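Local coordinates for protein peroxisomal acyl-CoA oxidase 1A (Solanum lycopersicum, PDB 2FON) that probably oxidises acyl-CoA thioesters as a peroxisomal FAD-dependent acyl-CoA oxidase of fatty-acid beta-oxidation, at residues B[90-95]-B[146-151]; B[107-112]-B[120-125]. One frame throughout, in Å; residues are numbered along the deposited sequence.

Contact 1 (B[90-95]-B[146-151])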
loop_
_atom_site.group_PDB
_atom_site.type_symbol
_atom_site.label_atom_id
_atom_site.label_comp_id
_atom_site.label_asym_id
_atom_site.label_seq_id
_atom_site.Cartn_x
_atom_site.Cartn_y
_atom_site.Cartn_z
ATOM N N TYR B 90 1.312 28.003 18.341
ATOM C CA TYR B 90 -0.005 28.655 18.382
ATOM C C TYR B 90 -0.959 27.771 19.181
ATOM O O TYR B 90 -1.689 28.258 20.046
ATOM C CB TYR B 90 -0.521 29.031 16.989
ATOM C CG TYR B 90 -1.892 29.642 16.987
ATOM C CD1 TYR B 90 -2.102 30.909 17.491
ATOM C CD2 TYR B 90 -2.985 28.950 16.498
ATOM C CE1 TYR B 90 -3.345 31.475 17.532
ATOM C CE2 TYR B 90 -4.233 29.503 16.495
ATOM C CZ TYR B 90 -4.416 30.789 17.026
ATOM O OH TYR B 90 -5.675 31.389 17.059
ATOM N N ALA B 91 -0.922 26.474 18.924
ATOM C CA ALA B 91 -1.704 25.511 19.662
ATOM C C ALA B 91 -1.397 25.554 21.158
ATOM O O ALA B 91 -2.304 25.582 21.959
ATOM C CB ALA B 91 -1.474 24.112 19.100
ATOM N N TRP B 92 -0.131 25.584 21.555
ATOM C CA TRP B 92 0.171 25.672 22.978
ATOM C C TRP B 92 -0.566 26.900 23.530
ATOM O O TRP B 92 -1.359 26.803 24.451
ATOM C CB TRP B 92 1.684 25.723 23.226
ATOM C CG TRP B 92 2.103 25.773 24.668
ATOM C CD1 TRP B 92 2.884 26.737 25.255
ATOM C CD2 TRP B 92 1.744 24.853 25.727
ATOM N NE1 TRP B 92 3.030 26.482 26.622
ATOM C CE2 TRP B 92 2.341 25.338 26.932
ATOM C CE3 TRP B 92 0.957 23.696 25.786
ATOM C CZ2 TRP B 92 2.194 24.687 28.152
ATOM C CZ3 TRP B 92 0.848 23.025 26.994
ATOM C CH2 TRP B 92 1.464 23.520 28.159
ATOM N N LYS B 93 -0.357 28.036 22.899
ATOM C CA LYS B 93 -1.061 29.244 23.244
ATOM C C LYS B 93 -2.597 29.080 23.277
ATOM O O LYS B 93 -3.270 29.761 24.109
ATOM C CB LYS B 93 -0.662 30.346 22.268
ATOM C CG LYS B 93 -1.112 31.711 22.603
ATOM C CD LYS B 93 -0.667 32.766 21.552
ATOM C CE LYS B 93 -1.880 33.698 21.204
ATOM N NZ LYS B 93 -1.504 35.102 20.819
ATOM N N ARG B 94 -3.223 28.244 22.447
ATOM C CA ARG B 94 -4.673 28.149 22.652
ATOM C C ARG B 94 -4.977 27.256 23.845
ATOM O O ARG B 94 -6.011 27.485 24.557
ATOM C CB ARG B 94 -5.429 27.635 21.469
ATOM C CG ARG B 94 -5.327 28.472 20.301
ATOM C CD ARG B 94 -5.855 29.812 20.607
ATOM N NE ARG B 94 -7.322 29.882 20.567
ATOM C CZ ARG B 94 -8.010 30.856 21.187
ATOM N NH1 ARG B 94 -7.338 31.798 21.879
ATOM N NH2 ARG B 94 -9.345 30.907 21.133
ATOM N N ILE B 95 -4.113 26.249 24.084
ATOM C CA ILE B 95 -4.322 25.393 25.239
ATOM C C ILE B 95 -4.325 26.234 26.520
ATOM O O ILE B 95 -5.143 26.029 27.428
ATOM C CB ILE B 95 -3.317 24.288 25.310
ATOM C CG1 ILE B 95 -3.642 23.230 24.245
ATOM C CG2 ILE B 95 -3.349 23.615 26.676
ATOM C CD1 ILE B 95 -2.467 22.359 23.844
ATOM N N TYR B 146 5.484 19.902 31.922
ATOM C CA TYR B 146 4.076 20.332 31.856
ATOM C C TYR B 146 3.899 21.741 31.350
ATOM O O TYR B 146 2.929 22.026 30.628
ATOM C CB TYR B 146 3.317 20.167 33.167
ATOM C CG TYR B 146 2.967 18.746 33.490
ATOM C CD1 TYR B 146 2.749 18.323 34.812
ATOM C CD2 TYR B 146 2.895 17.817 32.498
ATOM C CE1 TYR B 146 2.440 16.981 35.112
ATOM C CE2 TYR B 146 2.598 16.493 32.760
ATOM C CZ TYR B 146 2.374 16.063 34.056
ATOM O OH TYR B 146 2.067 14.716 34.223
ATOM N N LYS B 147 4.841 22.616 31.704
ATOM C CA LYS B 147 4.848 23.993 31.174
ATOM C C LYS B 147 5.766 24.152 29.990
ATOM O O LYS B 147 5.968 25.264 29.513
ATOM C CB LYS B 147 5.245 25.016 32.230
ATOM C CG LYS B 147 4.308 25.085 33.370
ATOM C CD LYS B 147 4.974 25.786 34.503
ATOM C CE LYS B 147 4.792 25.047 35.817
ATOM N NZ LYS B 147 5.434 25.891 36.894
ATOM N N MET B 148 6.371 23.064 29.539
ATOM C CA MET B 148 7.239 23.162 28.394
ATOM C C MET B 148 8.329 24.149 28.609
ATOM O O MET B 148 8.678 24.841 27.675
ATOM C CB MET B 148 6.472 23.580 27.124
ATOM C CG MET B 148 5.357 22.616 26.725
ATOM S SD MET B 148 4.848 22.714 25.007
ATOM C CE MET B 148 6.277 21.894 24.331
ATOM N N GLN B 149 8.865 24.240 29.820
ATOM C CA GLN B 149 10.164 24.884 30.009
ATOM C C GLN B 149 11.273 23.957 29.517
ATOM O O GLN B 149 12.424 24.353 29.490
ATOM C CB GLN B 149 10.411 25.266 31.462
ATOM C CG GLN B 149 9.495 26.426 31.995
ATOM C CD GLN B 149 9.322 26.407 33.499
ATOM O OE1 GLN B 149 10.291 26.303 34.257
ATOM N NE2 GLN B 149 8.082 26.475 33.936
ATOM N N ILE B 150 10.927 22.724 29.133
ATOM C CA ILE B 150 11.852 21.820 28.472
ATOM C C ILE B 150 11.077 21.022 27.466
ATOM O O ILE B 150 9.899 20.827 27.626
ATOM C CB ILE B 150 12.556 20.821 29.422
ATOM C CG1 ILE B 150 11.568 19.772 29.946
ATOM C CG2 ILE B 150 13.355 21.538 30.542
ATOM C CD1 ILE B 150 12.269 18.669 30.773
ATOM N N ILE B 151 11.747 20.562 26.420
ATOM C CA ILE B 151 11.079 19.801 25.411
ATOM C C ILE B 151 11.827 18.511 25.183
ATOM O O ILE B 151 13.000 18.504 24.820
ATOM C CB ILE B 151 10.904 20.577 24.144
ATOM C CG1 ILE B 151 9.990 21.760 24.422
ATOM C CG2 ILE B 151 10.286 19.680 23.101
ATOM C CD1 ILE B 151 10.048 22.881 23.385
#
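W92 and M148 carry this contact, the methionine lying over one face of the indole. The thioether SD of M148 stands 4.0 Å from the centroid of the five-membered ring of W92, 18° off the ring normal. Its nearest ring atom is CD2 of W92, at 3.8 Å. One carbon back, CG of M148 sits 4.1 Å from the centroid of the six-membered ring of W92 and 13° off its normal, a CH-pi contact beside the sulfur-aromatic one. CG and SD thus share the two rings between them, and the two side chains run past each other in opposite directions. The torsions explain the fit: in W92, CG is anti to the backbone N (chi1 -178°), which carries the indole out from helix 77-97. In M148, CG anti to the carbonyl carbon sends the chain toward the indole, and the chain bends at chi3, with CG and SD both over the ring face. At the benzo end of the indole, CH2 of W92 comes within 3.2 Å of the carbonyl O of Y146, an oblique approach. K147 adds backbone only, its C lying 4.1 Å from CZ2 of W92. The aromatic ring of Y146 turns elsewhere, to W122, I126 and K130 of helix 118-132. M148 is the first residue to leave helical geometry after helix 135-146, and its positive phi accompanies two bonds back into the last turn. The geometry is that of a Met-aromatic contact made from a Schellman motif, packing helix 77-97 against the turn that leads into strand 152-155.

Contact 2 (B[107-112]-B[120-125]); sequences MLRRYV and LHWGMF
R109 lays its guanidinium flat over the pyrrole part of the W122 indole. The two planes differ by 9° and their centres are 4.0 Å apart, which defines a stack; CZ of R109 lies 26° off the normal of the five-membered ring, so the overlap is offset. The closest approach is CZ of R109 to CD1 of W122, 3.6 Å, while NH2 of R109 reaches CG of W122 at 3.7 Å. A bend at chi3 (-99°) turns the guanidinium broadside to the ring although the two side chains cross at about a right angle. On the opposite face of the indole, CD2 of H121 lies toward the rim, and that imidazole is itself held by hydrogen bonds to A145 O and G152 N. Were W122 replaced by an alanine, the guanidinium of R109 would probably lose its aromatic platform and be freer to turn, and a gap would open beside H121. Near this pair helix 118-132 widens into a pi-type turn, where L120 O accepts from both M124 N and F125 N; L120 touches FAD. Two successive helices of the N-terminal region are thereby joined by a cation-pi stack, with the W122 side chain about 12 Å from the flavin cofactor.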
loop_
_atom_site.group_PDB
_atom_site.type_symbol
_atom_site.label_atom_id
_atom_site.label_comp_id
_atom_site.label_asym_id
_atom_site.label_seq_id
_atom_site.Cartn_x
_atom_site.Cartn_y
_atom_site.Cartn_z
ATOM N N MET B 107 -7.017 16.140 22.387
ATOM C CA MET B 107 -7.976 16.403 21.374
ATOM C C MET B 107 -7.478 17.560 20.508
ATOM O O MET B 107 -7.400 17.421 19.293
ATOM C CB MET B 107 -9.314 16.769 22.044
ATOM C CG MET B 107 -10.594 16.111 21.476
ATOM S SD MET B 107 -10.410 14.307 21.241
ATOM C CE MET B 107 -12.086 13.674 21.397
ATOM N N LEU B 108 -7.141 18.703 21.106
ATOM C CA LEU B 108 -6.794 19.857 20.310
ATOM C C LEU B 108 -5.661 19.517 19.361
ATOM O O LEU B 108 -5.720 19.800 18.141
ATOM C CB LEU B 108 -6.431 21.062 21.143
ATOM C CG LEU B 108 -6.291 22.284 20.241
ATOM C CD1 LEU B 108 -6.909 23.554 20.798
ATOM C CD2 LEU B 108 -4.864 22.508 19.872
ATOM N N ARG B 109 -4.629 18.886 19.878
ATOM C CA ARG B 109 -3.559 18.507 18.960
ATOM C C ARG B 109 -4.031 17.505 17.920
ATOM O O ARG B 109 -3.619 17.597 16.761
ATOM C CB ARG B 109 -2.295 18.086 19.683
ATOM C CG ARG B 109 -1.468 19.280 20.169
ATOM C CD ARG B 109 -0.293 18.868 21.025
ATOM N NE ARG B 109 -0.586 19.000 22.455
ATOM C CZ ARG B 109 -0.750 17.965 23.282
ATOM N NH1 ARG B 109 -0.666 16.728 22.786
ATOM N NH2 ARG B 109 -1.011 18.172 24.580
ATOM N N ARG B 110 -4.951 16.605 18.276
ATOM C CA ARG B 110 -5.397 15.628 17.276
ATOM C C ARG B 110 -5.896 16.382 16.053
ATOM O O ARG B 110 -5.501 16.128 14.945
ATOM C CB ARG B 110 -6.475 14.696 17.836
ATOM C CG ARG B 110 -6.883 13.587 16.892
ATOM C CD ARG B 110 -8.137 12.751 17.379
ATOM N NE ARG B 110 -7.992 11.989 18.643
ATOM C CZ ARG B 110 -6.901 11.308 19.019
ATOM N NH1 ARG B 110 -5.804 11.217 18.222
ATOM N NH2 ARG B 110 -6.901 10.697 20.205
ATOM N N TYR B 111 -6.749 17.352 16.272
ATOM C CA TYR B 111 -7.424 18.012 15.189
ATOM C C TYR B 111 -6.588 19.020 14.360
ATOM O O TYR B 111 -6.897 19.299 13.211
ATOM C CB TYR B 111 -8.731 18.568 15.739
ATOM C CG TYR B 111 -9.634 17.408 16.013
ATOM C CD1 TYR B 111 -9.910 16.974 17.307
ATOM C CD2 TYR B 111 -10.156 16.687 14.971
ATOM C CE1 TYR B 111 -10.728 15.843 17.530
ATOM C CE2 TYR B 111 -10.947 15.587 15.185
ATOM C CZ TYR B 111 -11.237 15.169 16.454
ATOM O OH TYR B 111 -12.047 14.060 16.570
ATOM N N VAL B 112 -5.533 19.553 14.965
ATOM C CA VAL B 112 -4.498 20.253 14.234
ATOM C C VAL B 112 -3.914 19.317 13.134
ATOM O O VAL B 112 -3.512 19.772 12.072
ATOM C CB VAL B 112 -3.397 20.761 15.209
ATOM C CG1 VAL B 112 -2.167 21.267 14.444
ATOM C CG2 VAL B 112 -3.906 21.853 16.010
ATOM N N LEU B 120 5.565 13.493 20.719
ATOM C CA LEU B 120 6.436 12.673 21.561
ATOM C C LEU B 120 6.650 13.183 23.017
ATOM O O LEU B 120 6.696 12.379 24.011
ATOM C CB LEU B 120 7.726 12.349 20.814
ATOM C CG LEU B 120 7.118 11.352 19.812
ATOM C CD1 LEU B 120 7.127 11.803 18.317
ATOM C CD2 LEU B 120 7.573 9.875 20.036
ATOM N N HIS B 121 6.719 14.508 23.155
ATOM C CA HIS B 121 6.896 15.126 24.445
ATOM C C HIS B 121 5.743 14.674 25.357
ATOM O O HIS B 121 5.989 13.979 26.330
ATOM C CB HIS B 121 6.986 16.627 24.237
ATOM C CG HIS B 121 6.909 17.438 25.488
ATOM N ND1 HIS B 121 8.033 17.849 26.181
ATOM C CD2 HIS B 121 5.848 17.949 26.150
ATOM C CE1 HIS B 121 7.662 18.544 27.240
ATOM N NE2 HIS B 121 6.343 18.620 27.245
ATOM N N TRP B 122 4.495 15.000 25.011
ATOM C CA TRP B 122 3.319 14.520 25.734
ATOM C C TRP B 122 3.082 13.020 25.645
ATOM O O TRP B 122 2.636 12.393 26.604
ATOM C CB TRP B 122 2.113 15.232 25.200
ATOM C CG TRP B 122 2.258 16.693 25.445
ATOM C CD1 TRP B 122 2.631 17.650 24.534
ATOM C CD2 TRP B 122 2.102 17.360 26.700
ATOM N NE1 TRP B 122 2.671 18.883 25.162
ATOM C CE2 TRP B 122 2.369 18.731 26.482
ATOM C CE3 TRP B 122 1.723 16.936 27.974
ATOM C CZ2 TRP B 122 2.300 19.684 27.483
ATOM C CZ3 TRP B 122 1.635 17.905 29.006
ATOM C CH2 TRP B 122 1.926 19.261 28.744
ATOM N N GLY B 123 3.436 12.448 24.494
ATOM C CA GLY B 123 3.047 11.107 24.162
ATOM C C GLY B 123 3.991 10.071 24.682
ATOM O O GLY B 123 3.545 8.984 24.974
ATOM N N MET B 124 5.293 10.378 24.796
ATOM C CA MET B 124 6.277 9.374 25.243
ATOM C C MET B 124 7.228 9.875 26.345
ATOM O O MET B 124 7.508 9.133 27.286
ATOM C CB MET B 124 7.106 8.843 24.073
ATOM C CG MET B 124 6.353 7.994 23.045
ATOM S SD MET B 124 6.006 6.247 23.484
ATOM C CE MET B 124 7.579 5.419 23.185
ATOM N N PHE B 125 7.720 11.118 26.227
ATOM C CA PHE B 125 8.695 11.686 27.159
ATOM C C PHE B 125 8.084 11.832 28.537
ATOM O O PHE B 125 8.645 11.374 29.512
ATOM C CB PHE B 125 9.209 13.030 26.629
ATOM C CG PHE B 125 10.122 13.788 27.572
ATOM C CD1 PHE B 125 11.470 13.441 27.697
ATOM C CD2 PHE B 125 9.647 14.891 28.290
ATOM C CE1 PHE B 125 12.343 14.161 28.526
ATOM C CE2 PHE B 125 10.500 15.615 29.152
ATOM C CZ PHE B 125 11.859 15.242 29.269
#

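Overall arrangement
From the N terminus, the chain passes through helix 77-97, which supplies the first half of contact 1, and then helix 102-112, which opens contact 2. Contact 2 closes a short loop of seven residues when helix 118-132 returns; contact 1 closes only after helix 135-146, so the smaller loop lies wholly within the larger one. They lie about 11 Å apart, centre to centre, and share a boundary: CZ3 of W92 meets CZ2 of W122 at 3.7 Å, and I95 touches R109. Together they tie helices 77-97, 102-112 and 118-132 to the turn after helix 135-146 that leads into strand 152-155; I151, further along that loop, packs on I670 of the second subunit.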